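Local structure of shikimate 5'-dehydrogenase (Methanocaldococcus jannaschii, 1NVT) at residues N175-F178 / G179-K183. The protein catalyses the reversible NADP-dependent reduction of 3-dehydroshikimate to shikimate, a step of the shikimate pathway to the aromatic amino acids. Sequence-based numbering, arbitrary orientation.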
loop_
_atom_site.group_PDB
_atom_site.type_symbol
_atom_site.label_atom_id
_atom_site.label_comp_id
_atom_site.label_asym_id
_atom_site.label_seq_id
_atom_site.Cartn_x
_atom_site.Cartn_y
_atom_site.Cartn_z
ATOM N N ASN A 175 21.706 34.055 -0.871
ATOM C CA ASN A 175 22.461 35.268 -0.571
ATOM C C ASN A 175 23.975 35.055 -0.637
ATOM O O ASN A 175 24.660 34.969 0.388
ATOM C CB ASN A 175 22.059 35.813 0.801
ATOM C CG ASN A 175 22.990 36.904 1.289
ATOM O OD1 ASN A 175 23.953 36.639 2.015
ATOM N ND2 ASN A 175 22.717 38.143 0.881
ATOM N N LYS A 176 24.485 34.963 -1.859
ATOM C CA LYS A 176 25.909 34.776 -2.104
ATOM C C LYS A 176 26.343 35.703 -3.236
ATOM O O LYS A 176 25.506 36.281 -3.938
ATOM C CB LYS A 176 26.214 33.321 -2.495
ATOM C CG LYS A 176 26.454 32.357 -1.329
ATOM C CD LYS A 176 25.190 32.083 -0.530
ATOM C CE LYS A 176 25.432 31.036 0.556
ATOM N NZ LYS A 176 26.470 31.452 1.541
ATOM N N LYS A 177 27.654 35.843 -3.405
ATOM C CA LYS A 177 28.198 36.695 -4.452
ATOM C C LYS A 177 28.117 35.945 -5.769
ATOM O O LYS A 177 28.675 34.858 -5.905
ATOM C CB LYS A 177 29.651 37.070 -4.145
ATOM C CG LYS A 177 29.821 37.840 -2.837
ATOM C CD LYS A 177 31.244 38.361 -2.654
ATOM C CE LYS A 177 31.403 39.070 -1.310
ATOM N NZ LYS A 177 30.423 40.182 -1.130
ATOM N N PHE A 178 27.418 36.536 -6.733
ATOM C CA PHE A 178 27.243 35.923 -8.038
ATOM C C PHE A 178 28.549 35.484 -8.696
ATOM O O PHE A 178 28.993 34.355 -8.510
ATOM C CB PHE A 178 26.486 36.871 -8.974
ATOM C CG PHE A 178 26.110 36.247 -10.289
ATOM C CD1 PHE A 178 25.386 35.058 -10.325
ATOM C CD2 PHE A 178 26.495 36.832 -11.491
ATOM C CE1 PHE A 178 25.053 34.460 -11.538
ATOM C CE2 PHE A 178 26.165 36.240 -12.711
ATOM C CZ PHE A 178 25.444 35.052 -12.734
ATOM N N GLY A 179 29.167 36.378 -9.458
ATOM C CA GLY A 179 30.399 36.039 -10.151
ATOM C C GLY A 179 31.540 35.485 -9.316
ATOM O O GLY A 179 32.639 35.290 -9.839
ATOM N N GLU A 180 31.301 35.215 -8.036
ATOM C CA GLU A 180 32.364 34.698 -7.177
ATOM C C GLU A 180 32.059 33.375 -6.473
ATOM O O GLU A 180 32.732 32.376 -6.723
ATOM C CB GLU A 180 32.752 35.761 -6.147
ATOM C CG GLU A 180 33.861 35.346 -5.192
ATOM C CD GLU A 180 34.364 36.508 -4.353
ATOM O OE1 GLU A 180 35.043 37.394 -4.915
ATOM O OE2 GLU A 180 34.073 36.541 -3.136
ATOM N N GLU A 181 31.059 33.365 -5.593
ATOM C CA GLU A 181 30.693 32.145 -4.867
ATOM C C GLU A 181 29.883 31.176 -5.733
ATOM O O GLU A 181 30.076 29.960 -5.672
ATOM C CB GLU A 181 29.907 32.498 -3.599
ATOM C CG GLU A 181 30.762 33.152 -2.519
ATOM C CD GLU A 181 29.949 33.657 -1.337
ATOM O OE1 GLU A 181 29.028 34.475 -1.559
ATOM O OE2 GLU A 181 30.238 33.243 -0.189
ATOM N N VAL A 182 28.982 31.730 -6.535
ATOM C CA VAL A 182 28.137 30.949 -7.424
ATOM C C VAL A 182 28.399 31.393 -8.864
ATOM O O VAL A 182 27.856 32.401 -9.325
ATOM C CB VAL A 182 26.642 31.169 -7.101
ATOM C CG1 VAL A 182 25.778 30.249 -7.957
ATOM C CG2 VAL A 182 26.392 30.928 -5.625
ATOM N N LYS A 183 29.233 30.638 -9.570
ATOM C CA LYS A 183 29.569 30.962 -10.948
ATOM C C LYS A 183 28.888 30.030 -11.938
ATOM O O LYS A 183 28.303 29.012 -11.559
ATOM C CB LYS A 183 31.085 30.890 -11.153
ATOM C CG LYS A 183 31.887 31.841 -10.278
ATOM C CD LYS A 183 33.367 31.776 -10.612
ATOM C CE LYS A 183 34.178 32.702 -9.715
ATOM N NZ LYS A 183 35.629 32.648 -10.056
#
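Glu181 reaches back round a short, weakly bonded helical turn to the backbone of Lys177: its OE1 accepts Lys177 N at 2.7 Å, with an N-H...O angle of 167°, through the lone pair facing away from OE2. The first torsion makes this possible, because CG sits beside Glu181's own backbone N, anti to its carbonyl carbon (chi1 -71°), and the extended chain beyond it carries the carboxylate to the preceding arm of the turn. Glu181 OE1 also lies 3.2 Å from Lys176 CB, where the two side chains cross at about a right angle. Lys176 is bent at chi2 and chi4, yet its NZ stays 4.5 Å from Glu181 OE2, beyond salt-bridge range, so any attraction between the two charges is probably weak.

Backbone bonds close the turn in the other direction. Lys177 O accepts both Glu181 N at 2.8 Å and, more nearly linearly at 164°, Val182 N at 3.2 Å. The side chain and main chain of Glu181 therefore grip both polar backbone atoms of Lys177. With the carboxylate gone, as with an alanine here, Lys177 N would probably lose this acceptor and Lys176 CB the oxygen lying against it. On the outer side, Lys177 and Glu180 run alongside, pointing the same way, with CD of Lys177 3.4 Å from Glu180 OE2. Val182 CG2 meets Lys176 CB at 3.9 Å.

The short helix 178-181 links helix 160-174, which ends in a Schellman motif at Asn175, to strand 182-185, an outermost strand of the parallel Rossmann-type sheet. Phe178 and Val182 both pack on Ala167 of helix 160-174, while backbone bonds from Glu181 and Lys183 to Ile153 join the turn's exit to neighbouring strand 152-156.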